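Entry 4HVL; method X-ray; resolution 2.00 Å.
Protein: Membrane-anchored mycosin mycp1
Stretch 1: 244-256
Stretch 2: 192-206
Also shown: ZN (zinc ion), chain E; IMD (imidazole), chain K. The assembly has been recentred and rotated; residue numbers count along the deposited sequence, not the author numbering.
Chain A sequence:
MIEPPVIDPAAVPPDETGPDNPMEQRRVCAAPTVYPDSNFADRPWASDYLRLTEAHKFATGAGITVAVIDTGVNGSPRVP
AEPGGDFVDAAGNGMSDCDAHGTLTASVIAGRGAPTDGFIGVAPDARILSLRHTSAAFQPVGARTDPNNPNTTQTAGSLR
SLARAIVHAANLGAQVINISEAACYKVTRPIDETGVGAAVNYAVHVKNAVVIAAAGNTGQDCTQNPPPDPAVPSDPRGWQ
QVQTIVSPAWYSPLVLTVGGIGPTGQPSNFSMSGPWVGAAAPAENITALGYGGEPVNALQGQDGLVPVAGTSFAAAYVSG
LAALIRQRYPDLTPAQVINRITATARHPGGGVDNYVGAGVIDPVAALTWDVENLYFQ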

# COMPACT_ATOMS: atom_id res chain seq x y z
N THR A 244 -13.97 9.09 -9.55
CA THR A 244 -13.44 7.75 -9.32
C THR A 244 -13.20 7.51 -7.82
O THR A 244 -12.42 8.20 -7.18
CB THR A 244 -12.13 7.55 -10.11
OG1 THR A 244 -12.39 7.76 -11.49
CG2 THR A 244 -11.56 6.14 -9.92
N ILE A 245 -13.93 6.55 -7.26
CA ILE A 245 -13.69 6.07 -5.91
C ILE A 245 -12.48 5.13 -5.96
O ILE A 245 -12.40 4.27 -6.86
CB ILE A 245 -14.92 5.31 -5.36
CG1 ILE A 245 -16.15 6.23 -5.31
CG2 ILE A 245 -14.64 4.66 -4.00
CD1 ILE A 245 -15.92 7.52 -4.55
N VAL A 246 -11.53 5.32 -5.05
CA VAL A 246 -10.43 4.38 -4.82
C VAL A 246 -10.61 3.79 -3.42
O VAL A 246 -10.71 4.54 -2.42
CB VAL A 246 -9.05 5.07 -4.92
CG1 VAL A 246 -7.93 4.05 -4.79
CG2 VAL A 246 -8.92 5.82 -6.25
N SER A 247 -10.67 2.47 -3.33
CA SER A 247 -10.90 1.79 -2.04
C SER A 247 -9.76 0.80 -1.76
O SER A 247 -9.35 0.08 -2.66
CB SER A 247 -12.22 1.01 -2.06
OG SER A 247 -12.52 0.46 -0.77
N PRO A 248 -9.32 0.71 -0.50
CA PRO A 248 -9.86 1.33 0.71
C PRO A 248 -9.31 2.74 0.98
O PRO A 248 -9.52 3.30 2.06
CB PRO A 248 -9.42 0.36 1.80
CG PRO A 248 -8.08 -0.08 1.31
CD PRO A 248 -8.22 -0.22 -0.18
N ALA A 249 -8.62 3.31 -0.00
CA ALA A 249 -8.04 4.67 0.13
C ALA A 249 -9.01 5.69 0.72
O ALA A 249 -8.60 6.57 1.51
CB ALA A 249 -7.54 5.17 -1.23
N TRP A 250 -10.28 5.59 0.31
CA TRP A 250 -11.31 6.54 0.65
C TRP A 250 -11.86 6.45 2.05
O TRP A 250 -12.70 7.27 2.40
CB TRP A 250 -12.45 6.52 -0.38
CG TRP A 250 -13.48 5.40 -0.29
CD1 TRP A 250 -13.25 4.09 0.01
CD2 TRP A 250 -14.88 5.51 -0.54
NE1 TRP A 250 -14.41 3.38 -0.03
CE2 TRP A 250 -15.44 4.22 -0.36
CE3 TRP A 250 -15.73 6.57 -0.87
CZ2 TRP A 250 -16.80 3.96 -0.50
CZ3 TRP A 250 -17.09 6.33 -1.02
CH2 TRP A 250 -17.62 5.03 -0.85
N TYR A 251 -11.41 5.48 2.84
CA TYR A 251 -11.81 5.36 4.24
C TYR A 251 -10.99 6.28 5.16
O TYR A 251 -11.14 6.21 6.36
CB TYR A 251 -11.73 3.89 4.72
CG TYR A 251 -12.83 3.04 4.12
CD1 TYR A 251 -14.15 3.20 4.54
CD2 TYR A 251 -12.58 2.12 3.11
CE1 TYR A 251 -15.17 2.46 3.99
CE2 TYR A 251 -13.60 1.38 2.55
CZ TYR A 251 -14.89 1.55 3.00
OH TYR A 251 -15.93 0.81 2.46
N SER A 252 -10.17 7.16 4.60
CA SER A 252 -9.44 8.15 5.42
C SER A 252 -10.42 8.94 6.29
O SER A 252 -11.43 9.38 5.79
CB SER A 252 -8.66 9.11 4.52
OG SER A 252 -7.74 9.87 5.29
N PRO A 253 -10.11 9.19 7.57
CA PRO A 253 -8.82 9.01 8.26
C PRO A 253 -8.65 7.69 8.99
O PRO A 253 -7.67 7.51 9.74
CB PRO A 253 -8.80 10.18 9.24
CG PRO A 253 -10.25 10.39 9.59
CD PRO A 253 -11.06 9.95 8.41
N LEU A 254 -9.58 6.75 8.80
CA LEU A 254 -9.39 5.40 9.37
C LEU A 254 -8.11 4.78 8.86
O LEU A 254 -7.44 4.04 9.58
CB LEU A 254 -10.54 4.46 8.99
CG LEU A 254 -11.81 4.54 9.78
CD1 LEU A 254 -12.65 3.31 9.43
CD2 LEU A 254 -11.53 4.61 11.27
N VAL A 255 -7.80 5.06 7.60
CA VAL A 255 -6.55 4.69 6.97
C VAL A 255 -5.80 5.98 6.63
O VAL A 255 -6.39 7.03 6.41
CB VAL A 255 -6.77 3.87 5.67
CG1 VAL A 255 -7.70 2.68 5.88
CG2 VAL A 255 -7.27 4.75 4.53
N LEU A 256 -4.48 5.87 6.58
CA LEU A 256 -3.65 6.91 5.97
C LEU A 256 -3.30 6.51 4.52
O LEU A 256 -2.58 5.54 4.26
CB LEU A 256 -2.38 7.13 6.80
CG LEU A 256 -1.32 8.09 6.26
CD1 LEU A 256 -1.95 9.46 6.06
CD2 LEU A 256 -0.12 8.16 7.19
ZN ZN E . -10.14 6.22 15.46
N1 IMD K . -8.80 6.41 13.83
C2 IMD K . -8.50 6.77 12.58
N3 IMD K . -7.26 6.32 12.30
C4 IMD K . -6.78 5.67 13.37
C5 IMD K . -7.75 5.74 14.35
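Stretch 2 (192-206) DETGVGAAVNYAVHV

Stretch 2 is helical from T194 on, with a wider pi-type turn at 202-206. It lies along stretch 1 with both chains advancing the same way: V196 is nearest P248 (CA to CA 7.0 Å), G197 nearest Y251 (CA to CA 6.8 Å) and N201 nearest L254 (CA to CA 6.9 Å). Stretch 1 begins as a strand, 244-247, passes through a 3-10 segment at 249-251 and continues mainly as loop. The peptide bonds before P248 and P253 are both cis.

The polar centre of the contact is E193, at the N-cap position of the helix. Its chi1 is p and its side chain reaches stretch 1. E193 OE1 accepts two hydrogen bonds, from S247 OG (2.5 Å) and from Y251 OH (2.8 Å), so both hydroxyls donate to one carboxylate oxygen. The other oxygen, E193 OE2, lies 3.2 Å from W250 NE1 and is hydrogen-bonded elsewhere in the structure. The backbone of E193 is used too: V196 N donates to E193 O at 2.8 Å, and G197 N does so weakly at 3.5 Å. At the same end, D192 OD1 accepts from T194 N (3.2 Å) and T194 OG1 (3.0 Å).

Y251 lies against the first turns of the helix. G197 CA sits over one face of the Y251 ring, 3.8 Å from the ring centroid, in a CH-pi contact. The lack of a side chain at G197 matters here, since an ideal CB would be 2.8 Å from Y251 CE1, a clash. V196 CG1 approaches Y251 CE2 at 3.6 Å and P248 CB at 3.9 Å.

Further along, the contact is mostly apolar. V200 CG1 packs against V255 CG1 (3.4 Å) and L254 CB (3.8 Å). L254 gives up the most surface in this contact. L254 CD1 lies 4.2 Å from N201 CB, and L254 CD2 lies 3.5 Å from H205 CE1. V204 CG2 touches L254 O at 3.4 Å.

Stretch 1 pairs its own backbone groups: W250 N donates to V246 O (3.0 Å), Y251 N to P248 O (3.0 Å) and L254 N to Y251 O (2.9 Å).

H205 uses both ring nitrogens. H205 ND1 donates to N201 OD1 at 2.7 Å, one turn back, and H205 NE2 binds the zinc ion ZN at 2.1 Å. Imidazole N1 (2.1 Å from ZN) and two waters also bind the metal. Imidazole N3 donates a weak hydrogen bond to P253 O at 2.9 Å, so the ligand links the metal site to stretch 1.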

# COMPACT_ATOMS: atom_id res chain seq x y z
N ASP A 192 -21.31 -2.36 -3.29
CA ASP A 192 -21.56 -2.46 -1.86
C ASP A 192 -20.29 -3.04 -1.22
O ASP A 192 -20.00 -4.20 -1.36
CB ASP A 192 -22.83 -3.31 -1.54
CG ASP A 192 -22.98 -3.61 -0.02
OD1 ASP A 192 -22.21 -3.03 0.80
OD2 ASP A 192 -23.85 -4.45 0.36
N GLU A 193 -19.51 -2.20 -0.55
CA GLU A 193 -18.24 -2.61 0.05
C GLU A 193 -18.21 -2.25 1.54
O GLU A 193 -17.15 -1.95 2.11
CB GLU A 193 -17.08 -1.96 -0.69
CG GLU A 193 -17.12 -0.42 -0.73
CD GLU A 193 -15.73 0.19 -0.85
OE1 GLU A 193 -14.88 -0.09 0.00
OE2 GLU A 193 -15.46 0.91 -1.80
N THR A 194 -19.40 -2.25 2.13
CA THR A 194 -19.65 -2.10 3.58
C THR A 194 -18.69 -2.94 4.42
O THR A 194 -18.16 -2.49 5.44
CB THR A 194 -21.15 -2.46 3.83
OG1 THR A 194 -21.96 -1.42 3.27
CG2 THR A 194 -21.50 -2.55 5.28
N GLY A 195 -18.43 -4.16 3.96
CA GLY A 195 -17.48 -5.04 4.59
C GLY A 195 -16.07 -4.51 4.67
O GLY A 195 -15.37 -4.79 5.64
N VAL A 196 -15.63 -3.75 3.66
CA VAL A 196 -14.28 -3.21 3.68
C VAL A 196 -14.15 -2.20 4.80
O VAL A 196 -13.19 -2.24 5.58
CB VAL A 196 -13.83 -2.63 2.31
CG1 VAL A 196 -12.43 -2.00 2.41
CG2 VAL A 196 -13.87 -3.70 1.23
N GLY A 197 -15.12 -1.31 4.88
CA GLY A 197 -15.19 -0.31 5.93
C GLY A 197 -15.23 -0.94 7.30
O GLY A 197 -14.54 -0.50 8.20
N ALA A 198 -16.02 -1.99 7.45
CA ALA A 198 -16.13 -2.67 8.73
C ALA A 198 -14.80 -3.34 9.09
O ALA A 198 -14.40 -3.33 10.27
CB ALA A 198 -17.26 -3.69 8.71
N ALA A 199 -14.11 -3.90 8.09
CA ALA A 199 -12.84 -4.57 8.33
C ALA A 199 -11.77 -3.57 8.74
O ALA A 199 -11.01 -3.83 9.66
CB ALA A 199 -12.39 -5.34 7.11
N VAL A 200 -11.73 -2.42 8.07
CA VAL A 200 -10.75 -1.39 8.39
C VAL A 200 -10.98 -0.91 9.81
O VAL A 200 -10.04 -0.81 10.61
CB VAL A 200 -10.82 -0.21 7.38
CG1 VAL A 200 -9.91 0.92 7.81
CG2 VAL A 200 -10.41 -0.66 5.97
N ASN A 201 -12.25 -0.66 10.14
CA ASN A 201 -12.63 -0.25 11.50
C ASN A 201 -12.20 -1.25 12.56
O ASN A 201 -11.71 -0.85 13.61
CB ASN A 201 -14.14 -0.02 11.58
CG ASN A 201 -14.58 0.51 12.94
OD1 ASN A 201 -14.22 1.61 13.33
ND2 ASN A 201 -15.39 -0.26 13.64
N TYR A 202 -12.42 -2.54 12.30
CA TYR A 202 -12.04 -3.63 13.21
C TYR A 202 -10.52 -3.65 13.41
O TYR A 202 -10.04 -3.72 14.54
CB TYR A 202 -12.55 -4.93 12.59
CG TYR A 202 -12.18 -6.27 13.20
CD1 TYR A 202 -13.01 -6.88 14.14
CD2 TYR A 202 -11.07 -6.96 12.76
CE1 TYR A 202 -12.70 -8.12 14.64
CE2 TYR A 202 -10.75 -8.20 13.25
CZ TYR A 202 -11.57 -8.79 14.19
OH TYR A 202 -11.25 -10.01 14.67
N ALA A 203 -9.76 -3.55 12.32
CA ALA A 203 -8.30 -3.52 12.42
C ALA A 203 -7.81 -2.37 13.27
O ALA A 203 -6.94 -2.54 14.14
CB ALA A 203 -7.65 -3.46 11.03
N VAL A 204 -8.39 -1.20 13.06
CA VAL A 204 -7.90 0.03 13.69
C VAL A 204 -8.43 0.21 15.11
O VAL A 204 -7.67 0.59 16.00
CB VAL A 204 -8.28 1.26 12.83
CG1 VAL A 204 -8.28 2.51 13.64
CG2 VAL A 204 -7.33 1.36 11.65
N HIS A 205 -9.72 -0.06 15.32
CA HIS A 205 -10.34 0.21 16.62
C HIS A 205 -10.43 -1.00 17.54
O HIS A 205 -10.48 -0.84 18.75
CB HIS A 205 -11.72 0.87 16.45
CG HIS A 205 -11.64 2.27 15.96
ND1 HIS A 205 -12.41 2.75 14.92
CD2 HIS A 205 -10.81 3.28 16.31
CE1 HIS A 205 -12.08 4.00 14.68
NE2 HIS A 205 -11.12 4.34 15.50
N VAL A 206 -10.41 -2.21 16.99
CA VAL A 206 -10.54 -3.42 17.82
C VAL A 206 -9.21 -4.15 18.05
O VAL A 206 -8.99 -4.72 19.12
CB VAL A 206 -11.59 -4.37 17.22
CG1 VAL A 206 -11.76 -5.61 18.07
CG2 VAL A 206 -12.92 -3.63 17.07
O HOH W 1 -9.24 6.66 17.45
O HOH W 2 -11.74 7.44 14.42